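Local coordinates for protein arginine decarboxylase (Campylobacter jejuni subsp. jejuni, PDB 3NZP) that probably catalyses the decarboxylation of arginine to agmatine, a pyridoxal 5'-phosphate-dependent step in polyamine and spermidine biosynthesis, at residues D3-W9 / P461-L465; A69-Y75 / V300-K304; A119-N124 / I145-H151; F447-D452 / Q520-K526. One frame throughout, in Å; residues are numbered along the deposited sequence.

Contact 1: D3-W9 / P461-L465; sequences DYGIDIW and PIMPL
The indole of Trp9 overlaps the ring of Pro461, whose CB stands 3.3 Å from the centroid of the five-membered ring and 6° off its normal. That near-vertical approach identifies a CH-pi contact over the face. On the opposite face of the indole lies Ile6 CA, so the ring is held between its own chain and the residue that leads into strand 462-464. This strand belongs to the mixed sheet beside the alpha/beta barrel, the two-part fold of the alanine racemase-like decarboxylases, and pairs there with strand 510-513.

Tyr4 makes the second overlap. Its CG lies 3.4 Å from Met463 CB; Met463 CA and Pro464 CD both lie over one face of the ring, Pro464 CD 3.3 Å from Tyr4 CZ. Tyr4 OH is hydrogen-bonded to Phe498 O, which accepts.

Between the two aromatic rings runs the selenomethionine side chain of Met463. Its SE sits 4.0 Å from Trp9 CZ2, at the indole edge, a Met-aromatic contact; the bend at chi3 (-71°) turns CE back to within 4.0 Å of Tyr4 CD2.

The N-terminal segment keeps its shape through a type I' turn, in which Ile6 N donates to Asp3 O at 2.9 Å. A further bond fixes the rotation of the indole: Trp9 NE1 reaches Tyr4 O at 3.1 Å, with an N-H...O angle of 161° and the oxygen in the ring plane.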
loop_
_atom_site.group_PDB
_atom_site.type_symbol
_atom_site.label_atom_id
_atom_site.label_comp_id
_atom_site.label_asym_id
_atom_site.label_seq_id
_atom_site.Cartn_x
_atom_site.Cartn_y
_atom_site.Cartn_z
ATOM N N ASP B 3 7.704 -27.716 -12.173
ATOM C CA ASP B 3 8.696 -26.667 -12.412
ATOM C C ASP B 3 8.166 -25.302 -11.976
ATOM O O ASP B 3 8.834 -24.277 -12.148
ATOM C CB ASP B 3 9.085 -26.628 -13.898
ATOM C CG ASP B 3 7.938 -26.175 -14.799
ATOM O OD1 ASP B 3 6.796 -26.657 -14.613
ATOM O OD2 ASP B 3 8.183 -25.343 -15.699
ATOM N N TYR B 4 6.961 -25.299 -11.411
ATOM C CA TYR B 4 6.337 -24.069 -10.943
ATOM C C TYR B 4 6.228 -23.039 -12.077
ATOM O O TYR B 4 6.286 -21.832 -11.841
ATOM C CB TYR B 4 7.145 -23.497 -9.769
ATOM C CG TYR B 4 7.106 -24.370 -8.525
ATOM C CD1 TYR B 4 5.994 -24.355 -7.666
ATOM C CD2 TYR B 4 8.151 -25.261 -8.233
ATOM C CE1 TYR B 4 5.919 -25.208 -6.556
ATOM C CE2 TYR B 4 8.081 -26.119 -7.124
ATOM C CZ TYR B 4 6.961 -26.085 -6.297
ATOM O OH TYR B 4 6.871 -26.949 -5.241
ATOM N N GLY B 5 6.063 -23.533 -13.302
ATOM C CA GLY B 5 5.947 -22.666 -14.461
ATOM C C GLY B 5 7.180 -21.823 -14.708
ATOM O O GLY B 5 7.110 -20.766 -15.337
ATOM N N ILE B 6 8.321 -22.290 -14.224
ATOM C CA ILE B 6 9.556 -21.547 -14.389
ATOM C C ILE B 6 9.821 -21.207 -15.851
ATOM O O ILE B 6 10.658 -20.361 -16.164
ATOM C CB ILE B 6 10.745 -22.343 -13.819
ATOM C CG1 ILE B 6 12.008 -21.474 -13.814
ATOM C CG2 ILE B 6 10.921 -23.616 -14.609
ATOM C CD1 ILE B 6 13.196 -22.098 -13.104
ATOM N N ASP B 7 9.099 -21.859 -16.753
ATOM C CA ASP B 7 9.292 -21.606 -18.172
ATOM C C ASP B 7 8.420 -20.475 -18.691
ATOM O O ASP B 7 8.755 -19.832 -19.687
ATOM C CB ASP B 7 9.036 -22.884 -18.966
ATOM C CG ASP B 7 10.278 -23.771 -19.065
ATOM O OD1 ASP B 7 10.145 -24.917 -19.548
ATOM O OD2 ASP B 7 11.382 -23.323 -18.673
ATOM N N ILE B 8 7.309 -20.228 -18.007
ATOM C CA ILE B 8 6.395 -19.166 -18.403
ATOM C C ILE B 8 6.924 -17.797 -17.972
ATOM O O ILE B 8 7.288 -16.964 -18.805
ATOM C CB ILE B 8 5.025 -19.381 -17.774
ATOM C CG1 ILE B 8 4.510 -20.774 -18.125
ATOM C CG2 ILE B 8 4.070 -18.315 -18.243
ATOM C CD1 ILE B 8 3.171 -21.109 -17.480
ATOM N N TRP B 9 6.972 -17.575 -16.661
ATOM C CA TRP B 9 7.443 -16.310 -16.106
ATOM C C TRP B 9 8.960 -16.250 -16.015
ATOM O O TRP B 9 9.546 -15.169 -16.001
ATOM C CB TRP B 9 6.876 -16.091 -14.699
ATOM C CG TRP B 9 7.339 -17.111 -13.703
ATOM C CD1 TRP B 9 6.705 -18.269 -13.369
ATOM C CD2 TRP B 9 8.584 -17.109 -12.983
ATOM N NE1 TRP B 9 7.475 -18.993 -12.492
ATOM C CE2 TRP B 9 8.631 -18.310 -12.239
ATOM C CE3 TRP B 9 9.659 -16.218 -12.901
ATOM C CZ2 TRP B 9 9.718 -18.643 -11.420
ATOM C CZ3 TRP B 9 10.746 -16.552 -12.083
ATOM C CH2 TRP B 9 10.763 -17.755 -11.356
ATOM N N PRO B 461 5.232 -15.039 -8.956
ATOM C CA PRO B 461 5.550 -16.463 -8.966
ATOM C C PRO B 461 6.210 -16.881 -7.669
ATOM O O PRO B 461 7.042 -16.157 -7.119
ATOM C CB PRO B 461 6.467 -16.609 -10.180
ATOM C CG PRO B 461 7.070 -15.240 -10.337
ATOM C CD PRO B 461 5.896 -14.337 -10.066
ATOM N N ILE B 462 5.829 -18.057 -7.179
ATOM C CA ILE B 462 6.373 -18.580 -5.924
ATOM C C ILE B 462 6.835 -20.026 -6.070
ATOM O O ILE B 462 6.061 -20.873 -6.499
ATOM C CB ILE B 462 5.300 -18.506 -4.833
ATOM C CG1 ILE B 462 4.903 -17.051 -4.617
ATOM C CG2 ILE B 462 5.808 -19.143 -3.566
ATOM C CD1 ILE B 462 3.704 -16.863 -3.729
HETATM N N MSE B 463 8.087 -20.305 -5.721
HETATM C CA MSE B 463 8.612 -21.668 -5.813
HETATM C C MSE B 463 9.753 -21.879 -4.823
HETATM O O MSE B 463 10.514 -20.949 -4.542
HETATM C CB MSE B 463 9.139 -21.962 -7.213
HETATM C CG MSE B 463 10.437 -21.255 -7.516
HETATM SE SE MSE B 463 11.133 -21.729 -9.242
HETATM C CE MSE B 463 11.680 -23.541 -8.855
ATOM N N PRO B 464 9.893 -23.100 -4.284
ATOM C CA PRO B 464 10.955 -23.401 -3.324
ATOM C C PRO B 464 12.317 -23.226 -3.967
ATOM O O PRO B 464 12.446 -23.336 -5.184
ATOM C CB PRO B 464 10.691 -24.850 -2.966
ATOM C CG PRO B 464 9.218 -24.978 -3.163
ATOM C CD PRO B 464 9.006 -24.257 -4.449
ATOM N N LEU B 465 13.336 -22.971 -3.158
ATOM C CA LEU B 465 14.669 -22.781 -3.703
ATOM C C LEU B 465 15.399 -24.069 -4.038
ATOM O O LEU B 465 16.353 -24.066 -4.820
ATOM C CB LEU B 465 15.520 -21.958 -2.747
ATOM C CG LEU B 465 15.446 -20.446 -2.977
ATOM C CD1 LEU B 465 14.013 -19.971 -2.815
ATOM C CD2 LEU B 465 16.375 -19.743 -1.993
#

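Contact 2: A69-Y75 / V300-K304; sequences ARKEFGY and VFILK
Lys304 NZ donates a 2.9 Å hydrogen bond to Phe73 O. The lysine chain is fully extended, with CG anti to the backbone N (chi1 174°), which carries the ammonium across to a carbonyl at the C-terminal end of helix 52-72. That helix stops in a Schellman motif: Tyr75 N bonds Arg70 O, Gly74 N bonds Lys71 O, and Gly74 supplies the positive phi. A positive charge there probably interacts favourably with the helix dipole.

Val300 fills the apolar centre with its two branches. CG1 lies 3.5 Å from Tyr75 CB, whereas CG2 faces helix 52-72, 3.9 Å from Arg70 CG and 4.0 Å from Ala69 CB. Outside this, Phe73 CE2 comes to the ring edge of Phe301, 3.5 Å from its CD2, with the ring planes 77° apart. Tyr75 OH lies 3.6 Å from Leu303 CB and is hydrogen-bonded to Pro315 O.

The two helices precede the first and last strands of the barrel, 79-84 and 316-319, so the contact lies over the seam where the barrel closes. Tyr75, Val300 and Leu303 all rest on Ile317 of strand 316-319, and Ile302 and Leu303 pack against Leu248 of helix 242-260.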
loop_
_atom_site.group_PDB
_atom_site.type_symbol
_atom_site.label_atom_id
_atom_site.label_comp_id
_atom_site.label_asym_id
_atom_site.label_seq_id
_atom_site.Cartn_x
_atom_site.Cartn_y
_atom_site.Cartn_z
ATOM N N ALA B 69 13.535 -5.198 -34.875
ATOM C CA ALA B 69 12.269 -4.780 -35.434
ATOM C C ALA B 69 12.501 -3.645 -36.404
ATOM O O ALA B 69 11.836 -3.545 -37.432
ATOM C CB ALA B 69 11.327 -4.319 -34.338
ATOM N N ARG B 70 13.440 -2.767 -36.089
ATOM C CA ARG B 70 13.692 -1.657 -36.986
ATOM C C ARG B 70 14.303 -2.113 -38.287
ATOM O O ARG B 70 13.957 -1.601 -39.348
ATOM C CB ARG B 70 14.581 -0.620 -36.320
ATOM C CG ARG B 70 13.792 0.390 -35.522
ATOM C CD ARG B 70 14.634 1.603 -35.287
ATOM N NE ARG B 70 15.887 1.209 -34.673
ATOM C CZ ARG B 70 17.001 1.922 -34.739
ATOM N NH1 ARG B 70 18.102 1.484 -34.137
ATOM N NH2 ARG B 70 17.013 3.063 -35.415
ATOM N N LYS B 71 15.202 -3.086 -38.217
ATOM C CA LYS B 71 15.854 -3.585 -39.424
ATOM C C LYS B 71 14.877 -4.323 -40.318
ATOM O O LYS B 71 14.943 -4.213 -41.543
ATOM C CB LYS B 71 17.024 -4.503 -39.052
ATOM C CG LYS B 71 18.212 -3.759 -38.432
ATOM C CD LYS B 71 18.795 -2.728 -39.411
ATOM C CE LYS B 71 20.030 -2.016 -38.859
ATOM N NZ LYS B 71 20.720 -1.224 -39.916
ATOM N N GLU B 72 13.967 -5.072 -39.699
ATOM C CA GLU B 72 12.980 -5.833 -40.447
ATOM C C GLU B 72 12.235 -4.905 -41.383
ATOM O O GLU B 72 12.152 -5.165 -42.568
ATOM C CB GLU B 72 11.987 -6.514 -39.510
ATOM C CG GLU B 72 11.111 -7.526 -40.213
ATOM C CD GLU B 72 9.957 -8.015 -39.357
ATOM O OE1 GLU B 72 10.210 -8.515 -38.239
ATOM O OE2 GLU B 72 8.793 -7.907 -39.803
ATOM N N PHE B 73 11.699 -3.811 -40.869
ATOM C CA PHE B 73 10.972 -2.911 -41.747
ATOM C C PHE B 73 11.834 -1.753 -42.218
ATOM O O PHE B 73 11.312 -0.743 -42.678
ATOM C CB PHE B 73 9.736 -2.373 -41.042
ATOM C CG PHE B 73 8.941 -3.428 -40.358
ATOM C CD1 PHE B 73 9.370 -3.960 -39.150
ATOM C CD2 PHE B 73 7.777 -3.913 -40.929
ATOM C CE1 PHE B 73 8.652 -4.961 -38.521
ATOM C CE2 PHE B 73 7.051 -4.914 -40.309
ATOM C CZ PHE B 73 7.490 -5.438 -39.101
ATOM N N GLY B 74 13.150 -1.899 -42.107
ATOM C CA GLY B 74 14.040 -0.837 -42.535
ATOM C C GLY B 74 13.606 0.529 -42.051
ATOM O O GLY B 74 13.415 1.439 -42.857
ATOM N N TYR B 75 13.456 0.670 -40.733
ATOM C CA TYR B 75 13.034 1.932 -40.101
ATOM C C TYR B 75 14.206 2.923 -39.988
ATOM O O TYR B 75 15.233 2.615 -39.397
ATOM C CB TYR B 75 12.448 1.640 -38.712
ATOM C CG TYR B 75 11.660 2.795 -38.126
ATOM C CD1 TYR B 75 12.216 3.646 -37.164
ATOM C CD2 TYR B 75 10.359 3.054 -38.560
ATOM C CE1 TYR B 75 11.488 4.728 -36.652
ATOM C CE2 TYR B 75 9.630 4.127 -38.057
ATOM C CZ TYR B 75 10.200 4.957 -37.107
ATOM O OH TYR B 75 9.469 6.020 -36.625
ATOM N N VAL B 300 7.221 -0.089 -34.712
ATOM C CA VAL B 300 7.951 0.300 -35.907
ATOM C C VAL B 300 7.076 0.326 -37.149
ATOM O O VAL B 300 7.216 1.200 -38.001
ATOM C CB VAL B 300 9.112 -0.645 -36.157
ATOM C CG1 VAL B 300 9.827 -0.241 -37.426
ATOM C CG2 VAL B 300 10.052 -0.609 -34.981
ATOM N N PHE B 301 6.172 -0.636 -37.255
ATOM C CA PHE B 301 5.300 -0.700 -38.416
ATOM C C PHE B 301 4.305 0.454 -38.442
ATOM O O PHE B 301 4.277 1.220 -39.399
ATOM C CB PHE B 301 4.577 -2.039 -38.433
ATOM C CG PHE B 301 3.724 -2.264 -39.644
ATOM C CD1 PHE B 301 2.401 -1.827 -39.673
ATOM C CD2 PHE B 301 4.221 -2.969 -40.735
ATOM C CE1 PHE B 301 1.583 -2.104 -40.768
ATOM C CE2 PHE B 301 3.413 -3.249 -41.832
ATOM C CZ PHE B 301 2.089 -2.818 -41.848
ATOM N N ILE B 302 3.504 0.585 -37.391
ATOM C CA ILE B 302 2.515 1.653 -37.323
ATOM C C ILE B 302 3.124 3.006 -37.667
ATOM O O ILE B 302 2.558 3.781 -38.444
ATOM C CB ILE B 302 1.897 1.780 -35.917
ATOM C CG1 ILE B 302 1.304 0.442 -35.459
ATOM C CG2 ILE B 302 0.815 2.863 -35.932
ATOM C CD1 ILE B 302 0.127 -0.025 -36.290
ATOM N N LEU B 303 4.280 3.296 -37.084
ATOM C CA LEU B 303 4.924 4.578 -37.336
ATOM C C LEU B 303 5.399 4.703 -38.780
ATOM O O LEU B 303 5.162 5.723 -39.424
ATOM C CB LEU B 303 6.086 4.796 -36.367
ATOM C CG LEU B 303 5.691 4.935 -34.891
ATOM C CD1 LEU B 303 6.958 5.092 -34.070
ATOM C CD2 LEU B 303 4.757 6.126 -34.688
ATOM N N LYS B 304 6.059 3.668 -39.292
ATOM C CA LYS B 304 6.534 3.695 -40.670
ATOM C C LYS B 304 5.376 4.029 -41.591
ATOM O O LYS B 304 5.451 4.946 -42.400
ATOM C CB LYS B 304 7.099 2.345 -41.069
ATOM C CG LYS B 304 7.486 2.262 -42.525
ATOM C CD LYS B 304 8.066 0.897 -42.825
ATOM C CE LYS B 304 8.498 0.763 -44.272
ATOM N NZ LYS B 304 9.037 -0.610 -44.536
#

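Contact 3: A119-N124 / I145-H151; sequences AMAYNN and IAAEMGH
Met120, a selenomethionine, reaches from helix 113-122 toward helix 137-148, and each atom of its side chain has a recognisable neighbour. CB lies 4.5 Å from His151 CE1. CG and SE each lie 3.8 Å from Ala146 CB. The bend at chi3 (56°) then brings CE up to Ile145 CG1, 3.8 Å away, and to Met149 CE, both on the same side of it; the Met149 side chain crosses at about a right angle. The two selenomethionines thus meet where helices 113-122 and 137-148 of the barrel face each other.

Beyond this apolar patch His151 closes a Schellman motif: its N bonds Ala146 O at 3.0 Å, Gly150 N bonds Ala147 O, and Gly150 has positive phi. His151 NE2 donates a weak 3.3 Å bond to Asn123 O, with an N-H...O angle of 160°. Met120 O meets the ring edge in plane beside CE1. The Asn123 amide is held by Ala127 O.

Arg577 of the second subunit also bonds Met120 O, and weakly Asn123 O, while packing on His151. The carbonyls at this helix end therefore serve the dimer as well as the helix-helix contact, and the nearby guanidinium would probably disfavour a positive charge on the imidazole.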
loop_
_atom_site.group_PDB
_atom_site.type_symbol
_atom_site.label_atom_id
_atom_site.label_comp_id
_atom_site.label_asym_id
_atom_site.label_seq_id
_atom_site.Cartn_x
_atom_site.Cartn_y
_atom_site.Cartn_z
ATOM N N ALA B 119 18.316 11.811 -10.724
ATOM C CA ALA B 119 18.627 11.622 -12.129
ATOM C C ALA B 119 19.799 12.493 -12.552
ATOM O O ALA B 119 20.714 12.027 -13.219
ATOM C CB ALA B 119 17.422 11.934 -12.965
HETATM N N MSE B 120 19.767 13.760 -12.158
HETATM C CA MSE B 120 20.823 14.696 -12.509
HETATM C C MSE B 120 22.181 14.285 -11.998
HETATM O O MSE B 120 23.208 14.747 -12.494
HETATM C CB MSE B 120 20.496 16.067 -11.966
HETATM C CG MSE B 120 19.458 16.750 -12.768
HETATM SE SE MSE B 120 18.826 18.304 -11.889
HETATM C CE MSE B 120 20.556 19.206 -11.677
ATOM N N ALA B 121 22.193 13.420 -10.997
ATOM C CA ALA B 121 23.451 12.984 -10.428
ATOM C C ALA B 121 23.955 11.682 -11.033
ATOM O O ALA B 121 25.126 11.599 -11.404
ATOM C CB ALA B 121 23.318 12.853 -8.915
ATOM N N TYR B 122 23.081 10.680 -11.148
ATOM C CA TYR B 122 23.482 9.377 -11.688
ATOM C C TYR B 122 23.322 9.134 -13.192
ATOM O O TYR B 122 24.014 8.278 -13.759
ATOM C CB TYR B 122 22.794 8.247 -10.914
ATOM C CG TYR B 122 23.327 8.092 -9.516
ATOM C CD1 TYR B 122 22.914 8.941 -8.496
ATOM C CD2 TYR B 122 24.312 7.152 -9.231
ATOM C CE1 TYR B 122 23.477 8.865 -7.218
ATOM C CE2 TYR B 122 24.887 7.063 -7.964
ATOM C CZ TYR B 122 24.470 7.923 -6.962
ATOM O OH TYR B 122 25.061 7.858 -5.714
ATOM N N ASN B 123 22.423 9.871 -13.840
ATOM C CA ASN B 123 22.222 9.711 -15.277
ATOM C C ASN B 123 23.521 10.020 -16.001
ATOM O O ASN B 123 24.142 11.047 -15.736
ATOM C CB ASN B 123 21.141 10.664 -15.799
ATOM C CG ASN B 123 20.921 10.519 -17.296
ATOM O OD1 ASN B 123 20.517 9.453 -17.771
ATOM N ND2 ASN B 123 21.199 11.579 -18.048
ATOM N N ASN B 124 23.920 9.135 -16.913
ATOM C CA ASN B 124 25.154 9.312 -17.684
ATOM C C ASN B 124 25.043 10.565 -18.557
ATOM O O ASN B 124 24.025 10.783 -19.215
ATOM C CB ASN B 124 25.417 8.106 -18.600
ATOM C CG ASN B 124 25.330 6.760 -17.882
ATOM O OD1 ASN B 124 26.143 6.435 -17.021
ATOM N ND2 ASN B 124 24.340 5.956 -18.271
ATOM N N ILE B 145 18.798 24.213 -14.915
ATOM C CA ILE B 145 20.193 24.094 -14.516
ATOM C C ILE B 145 20.750 22.753 -14.962
ATOM O O ILE B 145 21.949 22.631 -15.188
ATOM C CB ILE B 145 20.462 24.272 -12.965
ATOM C CG1 ILE B 145 20.581 22.929 -12.294
ATOM C CG2 ILE B 145 19.368 25.068 -12.265
ATOM C CD1 ILE B 145 21.079 23.118 -10.922
ATOM N N ALA B 146 19.880 21.755 -15.103
ATOM C CA ALA B 146 20.314 20.429 -15.559
ATOM C C ALA B 146 20.791 20.554 -17.003
ATOM O O ALA B 146 21.664 19.817 -17.446
ATOM C CB ALA B 146 19.161 19.440 -15.461
ATOM N N ALA B 147 20.194 21.492 -17.728
ATOM C CA ALA B 147 20.556 21.737 -19.115
ATOM C C ALA B 147 21.912 22.428 -19.161
ATOM O O ALA B 147 22.798 22.039 -19.930
ATOM C CB ALA B 147 19.511 22.615 -19.769
ATOM N N GLU B 148 22.058 23.452 -18.318
ATOM C CA GLU B 148 23.279 24.258 -18.222
ATOM C C GLU B 148 24.429 23.388 -17.755
ATOM O O GLU B 148 25.586 23.631 -18.068
ATOM C CB GLU B 148 23.038 25.413 -17.246
ATOM C CG GLU B 148 21.854 26.274 -17.667
ATOM C CD GLU B 148 21.240 27.075 -16.535
ATOM O OE1 GLU B 148 21.609 26.836 -15.363
ATOM O OE2 GLU B 148 20.369 27.942 -16.828
HETATM N N MSE B 149 24.077 22.353 -17.017
HETATM C CA MSE B 149 25.032 21.413 -16.463
HETATM C C MSE B 149 25.600 20.520 -17.557
HETATM O O MSE B 149 26.578 19.810 -17.340
HETATM C CB MSE B 149 24.301 20.569 -15.444
HETATM C CG MSE B 149 25.158 19.728 -14.557
HETATM SE SE MSE B 149 23.967 18.994 -13.223
HETATM C CE MSE B 149 23.476 20.698 -12.321
ATOM N N GLY B 150 24.957 20.557 -18.723
ATOM C CA GLY B 150 25.379 19.756 -19.857
ATOM C C GLY B 150 24.549 18.498 -20.111
ATOM O O GLY B 150 24.921 17.654 -20.933
ATOM N N HIS B 151 23.420 18.369 -19.426
ATOM C CA HIS B 151 22.563 17.198 -19.575
ATOM C C HIS B 151 21.582 17.280 -20.724
ATOM O O HIS B 151 21.190 18.358 -21.152
ATOM C CB HIS B 151 21.774 16.954 -18.287
ATOM C CG HIS B 151 22.382 15.925 -17.396
ATOM N ND1 HIS B 151 22.461 16.080 -16.029
ATOM C CD2 HIS B 151 22.938 14.722 -17.674
ATOM C CE1 HIS B 151 23.043 15.015 -15.503
ATOM N NE2 HIS B 151 23.341 14.178 -16.480
#

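Contact 4: F447-D452 / Q520-K526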
loop_
_atom_site.group_PDB
_atom_site.type_symbol
_atom_site.label_atom_id
_atom_site.label_comp_id
_atom_site.label_asym_id
_atom_site.label_seq_id
_atom_site.Cartn_x
_atom_site.Cartn_y
_atom_site.Cartn_z
ATOM N N PHE B 447 3.104 -7.306 3.092
ATOM C CA PHE B 447 2.736 -5.909 2.968
ATOM C C PHE B 447 3.999 -5.111 2.746
ATOM O O PHE B 447 3.972 -4.041 2.152
ATOM C CB PHE B 447 2.038 -5.415 4.233
ATOM C CG PHE B 447 0.622 -5.890 4.362
ATOM C CD1 PHE B 447 0.343 -7.240 4.561
ATOM C CD2 PHE B 447 -0.440 -4.995 4.240
ATOM C CE1 PHE B 447 -0.971 -7.691 4.635
ATOM C CE2 PHE B 447 -1.759 -5.437 4.311
ATOM C CZ PHE B 447 -2.024 -6.788 4.506
ATOM N N GLN B 448 5.113 -5.642 3.230
ATOM C CA GLN B 448 6.385 -4.961 3.088
ATOM C C GLN B 448 7.033 -5.194 1.734
ATOM O O GLN B 448 7.217 -4.250 0.968
ATOM C CB GLN B 448 7.351 -5.384 4.197
ATOM C CG GLN B 448 8.786 -4.879 4.007
ATOM C CD GLN B 448 8.921 -3.357 4.081
ATOM O OE1 GLN B 448 9.917 -2.791 3.617
ATOM N NE2 GLN B 448 7.935 -2.696 4.675
ATOM N N SER B 449 7.372 -6.441 1.430
ATOM C CA SER B 449 8.034 -6.737 0.166
ATOM C C SER B 449 7.103 -6.963 -1.006
ATOM O O SER B 449 7.532 -6.907 -2.154
ATOM C CB SER B 449 8.926 -7.962 0.316
ATOM O OG SER B 449 9.827 -7.790 1.385
HETATM N N MSE B 450 5.832 -7.221 -0.723
HETATM C CA MSE B 450 4.868 -7.477 -1.789
HETATM C C MSE B 450 3.541 -6.763 -1.612
HETATM O O MSE B 450 2.501 -7.390 -1.385
HETATM C CB MSE B 450 4.624 -8.983 -1.926
HETATM C CG MSE B 450 5.646 -9.696 -2.792
HETATM SE SE MSE B 450 5.812 -11.590 -2.392
HETATM C CE MSE B 450 7.233 -11.507 -1.099
ATOM N N PRO B 451 3.559 -5.431 -1.721
ATOM C CA PRO B 451 2.341 -4.630 -1.574
ATOM C C PRO B 451 1.353 -4.852 -2.729
ATOM O O PRO B 451 0.150 -4.949 -2.496
ATOM C CB PRO B 451 2.884 -3.202 -1.515
ATOM C CG PRO B 451 4.106 -3.276 -2.386
ATOM C CD PRO B 451 4.738 -4.574 -1.951
ATOM N N ASP B 452 1.869 -4.943 -3.963
ATOM C CA ASP B 452 1.029 -5.155 -5.155
ATOM C C ASP B 452 0.144 -6.376 -5.004
ATOM O O ASP B 452 -0.789 -6.563 -5.780
ATOM C CB ASP B 452 1.873 -5.310 -6.433
ATOM C CG ASP B 452 1.960 -4.021 -7.244
ATOM O OD1 ASP B 452 2.387 -4.065 -8.430
ATOM O OD2 ASP B 452 1.601 -2.963 -6.691
ATOM N N GLN B 520 7.436 -2.941 -5.780
ATOM C CA GLN B 520 7.192 -3.515 -4.460
ATOM C C GLN B 520 7.892 -2.818 -3.330
ATOM O O GLN B 520 7.294 -2.529 -2.300
ATOM C CB GLN B 520 7.591 -4.971 -4.437
ATOM C CG GLN B 520 6.885 -5.711 -5.505
ATOM C CD GLN B 520 5.405 -5.474 -5.415
ATOM O OE1 GLN B 520 4.754 -5.942 -4.485
ATOM N NE2 GLN B 520 4.858 -4.721 -6.381
ATOM N N GLU B 521 9.172 -2.553 -3.513
ATOM C CA GLU B 521 9.920 -1.902 -2.467
ATOM C C GLU B 521 9.411 -0.489 -2.241
ATOM O O GLU B 521 9.290 -0.059 -1.091
ATOM C CB GLU B 521 11.394 -1.882 -2.831
ATOM C CG GLU B 521 11.907 -3.206 -3.348
ATOM C CD GLU B 521 13.383 -3.159 -3.586
ATOM O OE1 GLU B 521 14.121 -2.936 -2.605
ATOM O OE2 GLU B 521 13.805 -3.331 -4.748
ATOM N N VAL B 522 9.113 0.223 -3.331
ATOM C CA VAL B 522 8.617 1.602 -3.252
ATOM C C VAL B 522 7.263 1.649 -2.561
ATOM O O VAL B 522 6.894 2.650 -1.941
ATOM C CB VAL B 522 8.474 2.269 -4.663
ATOM C CG1 VAL B 522 9.802 2.879 -5.101
ATOM C CG2 VAL B 522 8.016 1.249 -5.682
ATOM N N LEU B 523 6.526 0.556 -2.661
ATOM C CA LEU B 523 5.225 0.495 -2.036
ATOM C C LEU B 523 5.263 -0.361 -0.778
ATOM O O LEU B 523 4.235 -0.860 -0.333
ATOM C CB LEU B 523 4.202 -0.046 -3.033
ATOM C CG LEU B 523 3.697 0.921 -4.127
ATOM C CD1 LEU B 523 4.850 1.675 -4.806
ATOM C CD2 LEU B 523 2.884 0.119 -5.133
ATOM N N GLY B 524 6.458 -0.517 -0.207
ATOM C CA GLY B 524 6.619 -1.297 1.008
ATOM C C GLY B 524 6.005 -0.555 2.175
ATOM O O GLY B 524 6.692 0.186 2.890
HETATM N N MSE B 525 4.699 -0.754 2.349
HETATM C CA MSE B 525 3.932 -0.117 3.416
HETATM C C MSE B 525 4.621 -0.216 4.773
HETATM O O MSE B 525 4.619 0.755 5.534
HETATM C CB MSE B 525 2.528 -0.731 3.505
HETATM C CG MSE B 525 1.615 -0.440 2.322
HETATM SE SE MSE B 525 0.503 -2.007 1.921
HETATM C CE MSE B 525 -0.727 -1.862 3.431
ATOM N N LYS B 526 5.206 -1.378 5.078
ATOM C CA LYS B 526 5.907 -1.559 6.360
ATOM C C LYS B 526 4.856 -1.648 7.481
ATOM O O LYS B 526 4.851 -0.852 8.444
ATOM C CB LYS B 526 6.871 -0.365 6.562
ATOM C CG LYS B 526 7.522 -0.169 7.943
ATOM C CD LYS B 526 8.285 1.171 7.930
ATOM C CE LYS B 526 7.329 2.319 7.513
ATOM N NZ LYS B 526 7.869 3.519 6.773
#
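This is a buried loop-to-loop contact in the beta domain that accompanies the alpha/beta barrel, joining the approach to helix 451-455 with the loop after strand 510-513. The close backbone passage supports that reading: the CA atoms of Gln448 and Gly524 are 4.2 Å apart, and Gly524 CA also makes a CA-H...O contact with Gln448 O. Gly524 ends a type I turn, its N bonding Glu521 O at 3.0 Å, and is also the centre of an inverse gamma turn. From the next residue, Met525 N makes a weak bond to Phe447 O at 3.4 Å, its angle of 123° far from straight.

Met525, a selenomethionine, passes obliquely across Phe447. Its CE meets the ring edge in plane, near CD2, and its SE approaches obliquely, 5.2 Å from the Phe447 ring centroid, a Met-aromatic contact. Stacking on His527 adds to the setting of the Phe447 ring. Pro451 fills the middle, with CG against Leu523 CB (3.3 Å) and CB 4.3 Å from Met525 SE. Leu523 and Met525 also pack on Met525 and Leu523 of the second subunit, in reciprocal fashion, which puts the contact at the dimer interface.

The loop carries Tyr519, a cofactor-binding residue, just before Gln520, and Asp452 lies beside Arg323, which also binds pyridoxal 5'-phosphate. Gln520 is bent at chi2 (-53°), turning its amide back toward Asp452; a bond from Asp452 N to Gln520 OE1 is possible, but the place of OE1 is uncertain. Gln520 NE2 is held by Ala518 O. At this end of the contact Asp452 OD2 lies 3.7 Å from Leu523 CD2.

Overall arrangement
From the N terminus, residues 3-9 wait some 450 residues for their partner, and contact 1 closes the longest loop by tying the chain's start to strand 462-464. Within that loop falls contact 2, which joins the helices before the first and last barrel strands, and within contact 2 falls contact 3, a short link between successive barrel helices. Contact 4 starts after both have closed. It crosses contact 1, since 447-452 precedes 461-465 and 520-526 follows it; their nearest atoms are about 6 Å apart. Contacts 2 and 3 thus belong to the barrel, 1 and 4 to the beta domain, and 3 and 4 both touch the second subunit.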